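Local structure of nitroreductase family protein (Sphingopyxis sp., 7DP1) at residues A16-V21 with V217-L222; R36-A41 with G155-S160; A72-G77 with Q124-Y129. The protein probably catalyses the FMN- and NADPH-dependent reduction of nitro groups in dinitroaniline herbicides, as part of their breakdown. The protein carries 1 engineered substitution. All coordinates share one frame; numbering follows the deposited sequence.

Interaction 1 (A16-V21 with V217-L222); sequences ARRRSV and VPRVGL. With FMN (flavin mononucleotide), chain C.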
loop_
_atom_site.group_PDB
_atom_site.type_symbol
_atom_site.label_atom_id
_atom_site.label_comp_id
_atom_site.label_asym_id
_atom_site.label_seq_id
_atom_site.Cartn_x
_atom_site.Cartn_y
_atom_site.Cartn_z
ATOM N N ALA A 16 4.493 -9.844 -11.259
ATOM C CA ALA A 16 5.446 -10.941 -11.289
ATOM C C ALA A 16 6.856 -10.455 -11.548
ATOM O O ALA A 16 7.781 -10.942 -10.911
ATOM C CB ALA A 16 5.047 -11.971 -12.335
ATOM N N ARG A 17 7.026 -9.482 -12.450
ATOM C CA ARG A 17 8.371 -9.053 -12.838
ATOM C C ARG A 17 8.920 -7.903 -12.004
ATOM O O ARG A 17 10.102 -7.561 -12.142
ATOM C CB ARG A 17 8.426 -8.668 -14.329
ATOM C CG ARG A 17 7.956 -9.770 -15.268
ATOM C CD ARG A 17 7.905 -9.377 -16.743
ATOM N NE ARG A 17 8.135 -10.552 -17.598
ATOM C CZ ARG A 17 7.206 -11.140 -18.354
ATOM N NH1 ARG A 17 5.968 -10.667 -18.386
ATOM N NH2 ARG A 17 7.516 -12.207 -19.085
ATOM N N ARG A 18 8.088 -7.300 -11.158
ATOM C CA ARG A 18 8.582 -6.260 -10.250
ATOM C C ARG A 18 9.425 -6.871 -9.134
ATOM O O ARG A 18 8.987 -7.783 -8.446
ATOM C CB ARG A 18 7.435 -5.441 -9.639
ATOM C CG ARG A 18 7.950 -4.289 -8.728
ATOM C CD ARG A 18 7.163 -4.112 -7.422
ATOM N NE ARG A 18 7.117 -5.352 -6.647
ATOM C CZ ARG A 18 8.079 -5.784 -5.840
ATOM N NH1 ARG A 18 9.196 -5.078 -5.705
ATOM N NH2 ARG A 18 7.931 -6.947 -5.189
ATOM N N ARG A 19 10.639 -6.367 -8.958
ATOM C CA ARG A 19 11.453 -6.774 -7.822
ATOM C C ARG A 19 12.188 -5.572 -7.241
ATOM O O ARG A 19 12.281 -4.514 -7.868
ATOM C CB ARG A 19 12.447 -7.864 -8.217
ATOM C CG ARG A 19 13.598 -7.412 -9.090
ATOM C CD ARG A 19 14.523 -8.601 -9.445
ATOM N NE ARG A 19 15.192 -9.152 -8.266
ATOM C CZ ARG A 19 15.476 -10.440 -8.055
ATOM N NH1 ARG A 19 15.204 -11.374 -8.968
ATOM N NH2 ARG A 19 16.087 -10.790 -6.929
ATOM N N SER A 20 12.696 -5.726 -6.030
ATOM C CA SER A 20 13.500 -4.666 -5.463
ATOM C C SER A 20 14.886 -4.722 -6.105
ATOM O O SER A 20 15.716 -5.526 -5.719
ATOM C CB SER A 20 13.565 -4.805 -3.946
ATOM O OG SER A 20 12.277 -4.532 -3.399
ATOM N N VAL A 21 15.128 -3.837 -7.067
ATOM C CA VAL A 21 16.376 -3.821 -7.829
ATOM C C VAL A 21 17.497 -3.076 -7.105
ATOM O O VAL A 21 17.337 -1.917 -6.712
ATOM C CB VAL A 21 16.132 -3.191 -9.220
ATOM C CG1 VAL A 21 17.420 -2.875 -9.912
ATOM C CG2 VAL A 21 15.264 -4.124 -10.062
ATOM N N VAL A 217 13.103 -14.506 -5.497
ATOM C CA VAL A 217 12.733 -13.929 -4.214
ATOM C C VAL A 217 11.576 -14.679 -3.582
ATOM O O VAL A 217 10.475 -14.713 -4.133
ATOM C CB VAL A 217 12.347 -12.456 -4.368
ATOM C CG1 VAL A 217 12.191 -11.810 -2.999
ATOM C CG2 VAL A 217 13.397 -11.729 -5.208
ATOM N N PRO A 218 11.805 -15.223 -2.387
ATOM C CA PRO A 218 10.830 -16.088 -1.711
ATOM C C PRO A 218 9.587 -15.367 -1.206
ATOM O O PRO A 218 9.644 -14.191 -0.873
ATOM C CB PRO A 218 11.631 -16.664 -0.537
ATOM C CG PRO A 218 12.733 -15.688 -0.300
ATOM C CD PRO A 218 13.062 -15.078 -1.630
ATOM N N ARG A 219 8.477 -16.087 -1.137
ATOM C CA ARG A 219 7.285 -15.609 -0.446
ATOM C C ARG A 219 6.723 -16.779 0.329
ATOM O O ARG A 219 6.957 -17.927 -0.038
ATOM C CB ARG A 219 6.240 -15.071 -1.420
ATOM C CG ARG A 219 6.583 -13.747 -2.120
ATOM C CD ARG A 219 6.619 -12.579 -1.125
ATOM N NE ARG A 219 6.731 -11.304 -1.827
ATOM C CZ ARG A 219 7.852 -10.851 -2.373
ATOM N NH1 ARG A 219 8.969 -11.567 -2.306
ATOM N NH2 ARG A 219 7.849 -9.687 -2.999
ATOM N N VAL A 220 5.993 -16.506 1.404
ATOM C CA VAL A 220 5.335 -17.601 2.103
ATOM C C VAL A 220 4.185 -18.109 1.243
ATOM O O VAL A 220 3.728 -17.413 0.339
ATOM C CB VAL A 220 4.827 -17.171 3.492
ATOM C CG1 VAL A 220 6.003 -16.714 4.378
ATOM C CG2 VAL A 220 3.775 -16.073 3.351
ATOM N N GLY A 221 3.731 -19.327 1.517
ATOM C CA GLY A 221 2.612 -19.898 0.794
ATOM C C GLY A 221 1.314 -19.341 1.327
ATOM O O GLY A 221 1.251 -18.887 2.466
ATOM N N LEU A 222 0.260 -19.429 0.527
ATOM C CA LEU A 222 -1.017 -18.827 0.882
ATOM C C LEU A 222 -1.562 -19.379 2.183
ATOM O O LEU A 222 -2.362 -18.727 2.851
ATOM C CB LEU A 222 -2.025 -19.026 -0.244
ATOM C CG LEU A 222 -2.053 -17.896 -1.270
ATOM C CD1 LEU A 222 -0.750 -17.730 -2.020
ATOM C CD2 LEU A 222 -3.239 -18.086 -2.211
HETATM N N1 FMN C . 15.181 -3.090 0.498
HETATM C C2 FMN C . 16.448 -2.662 0.838
HETATM O O2 FMN C . 17.435 -3.266 0.436
HETATM N N3 FMN C . 16.627 -1.555 1.636
HETATM C C4 FMN C . 15.545 -0.850 2.107
HETATM O O4 FMN C . 15.733 0.158 2.812
HETATM C C4A FMN C . 14.265 -1.292 1.773
HETATM N N5 FMN C . 13.155 -0.619 2.233
HETATM C C5A FMN C . 11.881 -1.031 1.892
HETATM C C6 FMN C . 10.790 -0.309 2.370
HETATM C C7 FMN C . 9.506 -0.705 2.047
HETATM C C7M FMN C . 8.316 0.060 2.538
HETATM C C8 FMN C . 9.308 -1.819 1.246
HETATM C C8M FMN C . 7.891 -2.187 0.911
HETATM C C9 FMN C . 10.397 -2.549 0.765
HETATM C C9A FMN C . 11.697 -2.158 1.091
HETATM N N10 FMN C . 12.812 -2.847 0.640
HETATM C C10 FMN C . 14.086 -2.418 0.977
HETATM C "C1'" FMN C . 12.678 -4.044 -0.247
HETATM C "C2'" FMN C . 12.261 -5.332 0.459
HETATM O "O2'" FMN C . 13.380 -5.907 1.084
HETATM C "C3'" FMN C . 11.723 -6.291 -0.597
HETATM O "O3'" FMN C . 10.482 -5.769 -1.024
HETATM C "C4'" FMN C . 11.483 -7.710 -0.089
HETATM O "O4'" FMN C . 12.671 -8.381 0.289
HETATM C "C5'" FMN C . 10.858 -8.498 -1.216
HETATM O "O5'" FMN C . 11.770 -8.503 -2.287
HETATM P P FMN C . 11.209 -8.039 -3.721
HETATM O O1P FMN C . 12.371 -7.876 -4.660
HETATM O O2P FMN C . 10.236 -9.087 -4.234
HETATM O O3P FMN C . 10.469 -6.725 -3.548
#
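The backbones at Arg19 and Val217 stay apart, with 8.1 Å between Arg19 CA and Val217 CA, while Arg18, just past helix 11-17, has left helical geometry. Side chains and the FMN phosphate therefore make the join. CG2 of Val217 sits over one face of the Arg19 guanidinium, with Arg19 NH2 3.3 Å from Val217 CG2; that guanidinium also bonds to the carbonyl of Trp215 and makes a cation-pi contact with its ring. Arg18 and Arg219 meet edge to edge, Arg18 NH2 lying 3.5 Å from Arg219 NH2, because both serve the same anion. Bends at chi2 and chi3 (-138° and 55°) fold the Arg18 chain so that NH1 and NH2 fork onto one phosphate oxygen, NH1 at 3.0 Å from O3P. Ser20 OG is a third donor to O3P, at 2.8 Å, and Ser20 N makes a short bond of 2.6 Å to O1P. Arg219 NH2 reaches O2P at 2.8 Å, nearly straight at 168°, while its NH1 bonds to Pro218 O and so helps fix the rotation of the guanidinium. All three terminal oxygens are thus held in the FMN phosphate-binding site, gripped by arginines, a serine hydroxyl and a backbone N-H. The backbone carbonyls of Arg43 and Ala44 of the second subunit accept from Arg18 and Arg219 respectively. Arg18 packs on helix 148-167 and Ser20 on strand 171-175, and the loop after strand 195-204 brings in Arg219.

Interaction 2 (R36-A41 with G155-S160); sequences RIFEIA and GMWLQS. With FMN (flavin mononucleotide), chain D.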
loop_
_atom_site.group_PDB
_atom_site.type_symbol
_atom_site.label_atom_id
_atom_site.label_comp_id
_atom_site.label_asym_id
_atom_site.label_seq_id
_atom_site.Cartn_x
_atom_site.Cartn_y
_atom_site.Cartn_z
ATOM N N ARG A 36 4.325 11.038 -16.650
ATOM C CA ARG A 36 3.222 10.212 -17.123
ATOM C C ARG A 36 2.940 9.031 -16.152
ATOM O O ARG A 36 1.779 8.579 -16.042
ATOM C CB ARG A 36 3.415 9.697 -18.543
ATOM C CG ARG A 36 3.141 10.805 -19.562
ATOM C CD ARG A 36 3.370 10.353 -20.973
ATOM N NE ARG A 36 4.533 9.500 -21.166
ATOM C CZ ARG A 36 5.673 9.932 -21.686
ATOM N NH1 ARG A 36 5.796 11.201 -22.041
ATOM N NH2 ARG A 36 6.673 9.094 -21.872
ATOM N N ILE A 37 3.960 8.486 -15.482
ATOM C CA ILE A 37 3.672 7.412 -14.556
ATOM C C ILE A 37 2.865 7.948 -13.347
ATOM O O ILE A 37 1.916 7.303 -12.879
ATOM C CB ILE A 37 4.988 6.689 -14.167
ATOM C CG1 ILE A 37 5.387 5.813 -15.351
ATOM C CG2 ILE A 37 4.825 5.884 -12.878
ATOM C CD1 ILE A 37 6.690 5.068 -15.255
ATOM N N PHE A 38 3.223 9.128 -12.863
ATOM C CA PHE A 38 2.563 9.707 -11.706
ATOM C C PHE A 38 1.075 10.108 -11.908
ATOM O O PHE A 38 0.295 9.959 -10.970
ATOM C CB PHE A 38 3.383 10.911 -11.235
ATOM C CG PHE A 38 4.748 10.549 -10.671
ATOM C CD1 PHE A 38 4.970 9.336 -10.019
ATOM C CD2 PHE A 38 5.807 11.434 -10.795
ATOM C CE1 PHE A 38 6.235 9.038 -9.487
ATOM C CE2 PHE A 38 7.065 11.152 -10.269
ATOM C CZ PHE A 38 7.289 9.963 -9.616
ATOM N N GLU A 39 0.652 10.586 -13.095
ATOM C CA GLU A 39 -0.792 10.925 -13.261
ATOM C C GLU A 39 -1.638 9.679 -13.178
ATOM O O GLU A 39 -2.754 9.728 -12.658
ATOM C CB GLU A 39 -1.162 11.628 -14.572
ATOM C CG GLU A 39 -0.389 12.822 -14.860
ATOM C CD GLU A 39 0.678 12.399 -15.782
ATOM O OE1 GLU A 39 0.939 11.178 -15.760
ATOM O OE2 GLU A 39 1.292 13.202 -16.523
ATOM N N ILE A 40 -1.123 8.566 -13.709
ATOM C CA ILE A 40 -1.865 7.296 -13.655
ATOM C C ILE A 40 -1.859 6.717 -12.249
ATOM O O ILE A 40 -2.882 6.208 -11.780
ATOM C CB ILE A 40 -1.289 6.248 -14.618
ATOM C CG1 ILE A 40 -1.169 6.811 -16.042
ATOM C CG2 ILE A 40 -2.182 5.028 -14.626
ATOM C CD1 ILE A 40 -0.555 5.844 -17.024
ATOM N N ALA A 41 -0.720 6.802 -11.560
ATOM C CA ALA A 41 -0.625 6.297 -10.185
ATOM C C ALA A 41 -1.578 7.033 -9.246
ATOM O O ALA A 41 -1.999 6.507 -8.230
ATOM C CB ALA A 41 0.809 6.423 -9.665
ATOM N N GLY A 155 0.949 3.168 0.642
ATOM C CA GLY A 155 1.406 1.897 0.074
ATOM C C GLY A 155 0.670 1.603 -1.219
ATOM O O GLY A 155 1.249 1.172 -2.218
ATOM N N MET A 156 -0.622 1.877 -1.211
ATOM C CA MET A 156 -1.441 1.642 -2.400
ATOM C C MET A 156 -0.881 2.455 -3.543
ATOM O O MET A 156 -0.707 1.947 -4.654
ATOM C CB MET A 156 -2.900 1.996 -2.126
ATOM C CG MET A 156 -3.581 1.030 -1.141
ATOM S SD MET A 156 -5.216 1.650 -0.708
ATOM C CE MET A 156 -5.399 0.814 0.885
ATOM N N TRP A 157 -0.590 3.719 -3.270
ATOM C CA TRP A 157 0.017 4.594 -4.296
ATOM C C TRP A 157 1.392 4.115 -4.725
ATOM O O TRP A 157 1.684 3.991 -5.915
ATOM C CB TRP A 157 0.128 6.020 -3.792
ATOM C CG TRP A 157 0.766 6.959 -4.774
ATOM C CD1 TRP A 157 0.154 7.558 -5.832
ATOM C CD2 TRP A 157 2.131 7.440 -4.775
ATOM N NE1 TRP A 157 1.039 8.386 -6.490
ATOM C CE2 TRP A 157 2.259 8.328 -5.870
ATOM C CE3 TRP A 157 3.250 7.193 -3.973
ATOM C CZ2 TRP A 157 3.475 8.992 -6.188
ATOM C CZ3 TRP A 157 4.460 7.845 -4.291
ATOM C CH2 TRP A 157 4.555 8.731 -5.394
ATOM N N LEU A 158 2.242 3.846 -3.744
ATOM C CA LEU A 158 3.603 3.419 -4.029
ATOM C C LEU A 158 3.649 2.173 -4.895
ATOM O O LEU A 158 4.426 2.099 -5.845
ATOM C CB LEU A 158 4.369 3.157 -2.717
ATOM C CG LEU A 158 5.863 2.974 -2.975
ATOM C CD1 LEU A 158 6.467 4.276 -3.531
ATOM C CD2 LEU A 158 6.584 2.531 -1.719
ATOM N N GLN A 159 2.850 1.155 -4.546
ATOM C CA GLN A 159 2.799 -0.041 -5.386
ATOM C C GLN A 159 2.277 0.285 -6.791
ATOM O O GLN A 159 2.685 -0.324 -7.773
ATOM C CB GLN A 159 1.923 -1.130 -4.740
ATOM C CG GLN A 159 1.682 -2.368 -5.611
ATOM C CD GLN A 159 2.918 -3.250 -5.752
ATOM O OE1 GLN A 159 4.074 -2.789 -5.612
ATOM N NE2 GLN A 159 2.690 -4.525 -6.036
ATOM N N SER A 160 1.355 1.231 -6.899
ATOM C CA SER A 160 0.947 1.664 -8.243
ATOM C C SER A 160 2.153 2.165 -9.033
ATOM O O SER A 160 2.370 1.772 -10.201
ATOM C CB SER A 160 -0.124 2.746 -8.157
ATOM O OG SER A 160 -1.277 2.224 -7.512
HETATM N N1 FMN D . -15.604 3.531 0.291
HETATM C C2 FMN D . -16.805 3.376 0.935
HETATM O O2 FMN D . -17.836 3.661 0.339
HETATM N N3 FMN D . -16.855 2.892 2.228
HETATM C C4 FMN D . -15.708 2.545 2.908
HETATM O O4 FMN D . -15.802 2.102 4.067
HETATM C C4A FMN D . -14.479 2.710 2.254
HETATM N N5 FMN D . -13.292 2.393 2.871
HETATM C C5A FMN D . -12.094 2.523 2.199
HETATM C C6 FMN D . -10.917 2.177 2.837
HETATM C C7 FMN D . -9.706 2.313 2.168
HETATM C C7M FMN D . -8.440 1.912 2.859
HETATM C C8 FMN D . -9.668 2.798 0.867
HETATM C C8M FMN D . -8.357 2.900 0.133
HETATM C C9 FMN D . -10.849 3.145 0.230
HETATM C C9A FMN D . -12.065 3.000 0.895
HETATM N N10 FMN D . -13.256 3.347 0.280
HETATM C C10 FMN D . -14.444 3.197 0.949
HETATM C "C1'" FMN D . -13.295 3.859 -1.135
HETATM C "C2'" FMN D . -12.828 5.307 -1.251
HETATM O "O2'" FMN D . -13.859 6.189 -0.881
HETATM C "C3'" FMN D . -12.421 5.531 -2.708
HETATM O "O3'" FMN D . -11.303 4.727 -3.016
HETATM C "C4'" FMN D . -12.096 6.983 -3.049
HETATM O "O4'" FMN D . -13.294 7.727 -2.922
HETATM C "C5'" FMN D . -11.648 7.023 -4.510
HETATM O "O5'" FMN D . -12.669 6.460 -5.338
HETATM P P FMN D . -12.346 5.233 -6.349
HETATM O O1P FMN D . -13.688 4.800 -6.913
HETATM O O2P FMN D . -11.439 5.624 -7.484
HETATM O O3P FMN D . -11.619 4.172 -5.564
HETATM O O HOH W 1 0.648 10.445 -8.415
#
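Trp157 turns its CG anti to the backbone N (chi1 179°), whereas Phe38 sends its CG beside its own backbone N (chi1 -67°), and the two rings come together obliquely between helix 31-41 and helix 148-167. Phe38 CD1 lies 4.1 Å from Trp157 CZ2, an apolar contact. At the pyrrole end of the indole, Trp157 CD1 comes to 3.4 Å from Ala41 O, and the methyl of Ala41 packs beside NE1. A water in the ring plane, 2.8 Å from Trp157 NE1, accepts from NE1 and donates a hydrogen bond to Phe38 O, so bridging the two helices. The backbones come nearest at Ala41 and Ser160, CA to CA 5.3 Å, as small residues allow. Ser160 OG turns back to Met156 O (2.9 Å), which it meets on the face opposite the backbone N-H of Ser160. The axes of 36-41 and 155-160 approach to 9.8 Å and run roughly antiparallel, at 140°. Gln159 and Ser160 exchange hydrogen bonds with Ser160 and Gln159 of the second subunit, and Met156 SD touches the C8M methyl of the second FMN: helix 148-167 is thus part of the dimer interface, where nitroreductase-family homodimers hold their flavins.

Interaction 3 (A72-G77 with Q124-Y129); sequences ARIVMG and QFQQNY. With FMN (flavin mononucleotide), chain C.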
loop_
_atom_site.group_PDB
_atom_site.type_symbol
_atom_site.label_atom_id
_atom_site.label_comp_id
_atom_site.label_asym_id
_atom_site.label_seq_id
_atom_site.Cartn_x
_atom_site.Cartn_y
_atom_site.Cartn_z
ATOM N N ALA A 72 27.291 12.190 6.030
ATOM C CA ALA A 72 27.846 12.886 7.192
ATOM C C ALA A 72 27.274 12.339 8.498
ATOM O O ALA A 72 27.988 12.243 9.487
ATOM C CB ALA A 72 27.593 14.382 7.088
ATOM N N ARG A 73 25.982 12.015 8.507
ATOM C CA ARG A 73 25.367 11.401 9.670
ATOM C C ARG A 73 25.920 10.000 9.824
ATOM O O ARG A 73 26.210 9.551 10.939
ATOM C CB ARG A 73 23.835 11.346 9.533
ATOM C CG ARG A 73 23.157 12.697 9.373
ATOM C CD ARG A 73 23.511 13.624 10.522
ATOM N NE ARG A 73 22.880 13.205 11.775
ATOM C CZ ARG A 73 22.891 13.929 12.892
ATOM N NH1 ARG A 73 22.275 13.484 13.976
ATOM N NH2 ARG A 73 23.518 15.099 12.925
ATOM N N ILE A 74 26.105 9.319 8.697
ATOM C CA ILE A 74 26.430 7.896 8.737
ATOM C C ILE A 74 27.754 7.641 9.447
ATOM O O ILE A 74 27.861 6.704 10.222
ATOM C CB ILE A 74 26.474 7.278 7.329
ATOM C CG1 ILE A 74 25.063 7.105 6.795
ATOM C CG2 ILE A 74 27.131 5.909 7.349
ATOM C CD1 ILE A 74 25.023 6.455 5.454
ATOM N N VAL A 75 28.752 8.480 9.202
ATOM C CA VAL A 75 30.041 8.285 9.859
ATOM C C VAL A 75 29.965 8.627 11.343
ATOM O O VAL A 75 30.912 8.373 12.098
ATOM C CB VAL A 75 31.157 9.111 9.192
ATOM C CG1 VAL A 75 31.431 8.588 7.786
ATOM C CG2 VAL A 75 30.810 10.607 9.185
ATOM N N MET A 76 28.858 9.231 11.766
ATOM C CA MET A 76 28.665 9.522 13.186
ATOM C C MET A 76 28.329 8.249 13.943
ATOM O O MET A 76 28.171 8.260 15.164
ATOM C CB MET A 76 27.561 10.560 13.403
ATOM C CG MET A 76 27.879 11.949 12.868
ATOM S SD MET A 76 26.611 13.178 13.259
ATOM C CE MET A 76 27.177 14.588 12.305
ATOM N N GLY A 77 28.228 7.150 13.207
ATOM C CA GLY A 77 27.879 5.869 13.788
ATOM C C GLY A 77 26.435 5.898 14.233
ATOM O O GLY A 77 25.591 6.546 13.602
ATOM N N GLN A 124 28.111 -3.625 1.503
ATOM C CA GLN A 124 27.010 -3.692 0.555
ATOM C C GLN A 124 25.824 -2.885 1.075
ATOM O O GLN A 124 25.217 -2.129 0.314
ATOM C CB GLN A 124 26.602 -5.146 0.286
ATOM C CG GLN A 124 25.198 -5.336 -0.307
ATOM C CD GLN A 124 25.000 -4.659 -1.659
ATOM O OE1 GLN A 124 25.962 -4.294 -2.337
ATOM N NE2 GLN A 124 23.741 -4.490 -2.054
ATOM N N PHE A 125 25.517 -2.997 2.367
ATOM C CA PHE A 125 24.312 -2.342 2.894
ATOM C C PHE A 125 24.357 -0.824 2.766
ATOM O O PHE A 125 23.341 -0.181 2.520
ATOM C CB PHE A 125 24.095 -2.692 4.372
ATOM C CG PHE A 125 22.898 -2.001 4.988
ATOM C CD1 PHE A 125 23.062 -0.847 5.749
ATOM C CD2 PHE A 125 21.614 -2.474 4.777
ATOM C CE1 PHE A 125 21.971 -0.193 6.302
ATOM C CE2 PHE A 125 20.513 -1.824 5.337
ATOM C CZ PHE A 125 20.693 -0.685 6.095
ATOM N N GLN A 126 25.549 -0.262 2.880
ATOM C CA GLN A 126 25.726 1.178 2.767
ATOM C C GLN A 126 25.397 1.696 1.367
ATOM O O GLN A 126 25.116 2.878 1.189
ATOM C CB GLN A 126 27.145 1.556 3.181
ATOM C CG GLN A 126 27.425 1.177 4.624
ATOM C CD GLN A 126 28.205 2.234 5.379
ATOM O OE1 GLN A 126 28.933 3.030 4.784
ATOM N NE2 GLN A 126 28.049 2.251 6.700
ATOM N N GLN A 127 25.402 0.801 0.384
ATOM C CA GLN A 127 25.043 1.150 -0.986
ATOM C C GLN A 127 23.615 1.687 -1.032
ATOM O O GLN A 127 23.255 2.429 -1.947
ATOM C CB GLN A 127 25.174 -0.065 -1.902
ATOM C CG GLN A 127 26.613 -0.450 -2.230
ATOM C CD GLN A 127 27.229 0.401 -3.328
ATOM O OE1 GLN A 127 26.706 1.452 -3.686
ATOM N NE2 GLN A 127 28.355 -0.053 -3.863
ATOM N N ASN A 128 22.814 1.318 -0.032
ATOM C CA ASN A 128 21.439 1.816 0.098
ATOM C C ASN A 128 21.430 3.336 0.006
ATOM O O ASN A 128 20.551 3.944 -0.609
ATOM C CB ASN A 128 20.812 1.399 1.441
ATOM C CG ASN A 128 20.077 0.064 1.381
ATOM O OD1 ASN A 128 18.883 0.016 1.101
ATOM N ND2 ASN A 128 20.782 -1.020 1.700
ATOM N N TYR A 129 22.414 3.949 0.643
ATOM C CA TYR A 129 22.426 5.394 0.763
ATOM C C TYR A 129 23.002 6.074 -0.487
ATOM O O TYR A 129 23.129 7.300 -0.528
ATOM C CB TYR A 129 23.165 5.784 2.043
ATOM C CG TYR A 129 22.379 5.285 3.244
ATOM C CD1 TYR A 129 21.141 5.837 3.564
ATOM C CD2 TYR A 129 22.846 4.231 4.029
ATOM C CE1 TYR A 129 20.397 5.365 4.649
ATOM C CE2 TYR A 129 22.108 3.758 5.121
ATOM C CZ TYR A 129 20.893 4.332 5.421
ATOM O OH TYR A 129 20.165 3.874 6.494
HETATM N N1 FMN C . 15.181 -3.090 0.498
HETATM C C2 FMN C . 16.448 -2.662 0.838
HETATM O O2 FMN C . 17.435 -3.266 0.436
HETATM N N3 FMN C . 16.627 -1.555 1.636
HETATM C C4 FMN C . 15.545 -0.850 2.107
HETATM O O4 FMN C . 15.733 0.158 2.812
HETATM C C4A FMN C . 14.265 -1.292 1.773
HETATM N N5 FMN C . 13.155 -0.619 2.233
HETATM C C5A FMN C . 11.881 -1.031 1.892
HETATM C C6 FMN C . 10.790 -0.309 2.370
HETATM C C7 FMN C . 9.506 -0.705 2.047
HETATM C C7M FMN C . 8.316 0.060 2.538
HETATM C C8 FMN C . 9.308 -1.819 1.246
HETATM C C8M FMN C . 7.891 -2.187 0.911
HETATM C C9 FMN C . 10.397 -2.549 0.765
HETATM C C9A FMN C . 11.697 -2.158 1.091
HETATM N N10 FMN C . 12.812 -2.847 0.640
HETATM C C10 FMN C . 14.086 -2.418 0.977
HETATM C "C1'" FMN C . 12.678 -4.044 -0.247
HETATM C "C2'" FMN C . 12.261 -5.332 0.459
HETATM O "O2'" FMN C . 13.380 -5.907 1.084
HETATM C "C3'" FMN C . 11.723 -6.291 -0.597
HETATM O "O3'" FMN C . 10.482 -5.769 -1.024
HETATM C "C4'" FMN C . 11.483 -7.710 -0.089
HETATM O "O4'" FMN C . 12.671 -8.381 0.289
HETATM C "C5'" FMN C . 10.858 -8.498 -1.216
HETATM O "O5'" FMN C . 11.770 -8.503 -2.287
HETATM P P FMN C . 11.209 -8.039 -3.721
HETATM O O1P FMN C . 12.371 -7.876 -4.660
HETATM O O2P FMN C . 10.236 -9.087 -4.234
HETATM O O3P FMN C . 10.469 -6.725 -3.548
#
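The Tyr129 ring meets the CD1 methyl of Ile74 obliquely, at 3.4 Å from Tyr129 CD2, and packs edge-to-face with Trp178; two other flat groups, the Arg73 guanidinium and the Asn128 amide, lie beside the contact, each within its own segment. One face of the guanidinium, which takes no part across the contact, carries Met76 SD, 3.6 Å above its plane and displaced toward the rim. Phe125 O lies in the plane of the Asn128 amide, which is turned to the flavin. Ile74 carries the contact from its side. Its CD1 is anti to CA (chi2 -178°), which carries the methyl out to CG and CD2 of the tyrosine, while its other branch, CG2, lies 3.8 Å from Gln126 NE2, the two chains running alongside one another with opposite sense. The tyrosine is fixed at its far end too, since its hydroxyl bonds to the carbonyl of Cys177. At Asn128, OD1 accepts the N3-H of FMN at 2.8 Å, with a bent angle of 135° at the hydrogen. Its ND2 donates to Phe125 O at 2.8 Å along a carbonyl lone pair, and the Asn128 backbone N also bonds to Phe125 O, so the amide is held with its oxygen presented to the pyrimidine ring of the flavin. A leucine here would probably leave flavin N3 without its acceptor and Phe125 O without one of its two donors, making the pyrimidine end of the cofactor less firmly placed. The contact joins the last part of helix 60-74 to the end region of helix 119-126 and the 3-10 segment holding Asn128 and Tyr129. Tyr181 packs against Ile74 and Arg73, and Tyr108 of helix 96-109 touches Gln124 and Phe125.

Interactions 1 and 3 serve the same FMN from its two ends, the phosphate and the pyrimidine ring; their centres are about 27 Å apart and their nearest atoms about 8 Å. Interaction 2 instead reaches, through Met156, the FMN whose phosphate is held by the second subunit, so one chain contributes to both flavin sites of the dimer. It touches interaction 1 directly, Arg18 CD packing 3.8 Å from Gln159 OE1, with centres about 19 Å apart. Interactions 2 and 3 flank the middle of the subunit from opposite sides, about 29 Å between centres. Along the chain the contacts are nested: interaction 3 within 2, and 2 within 1.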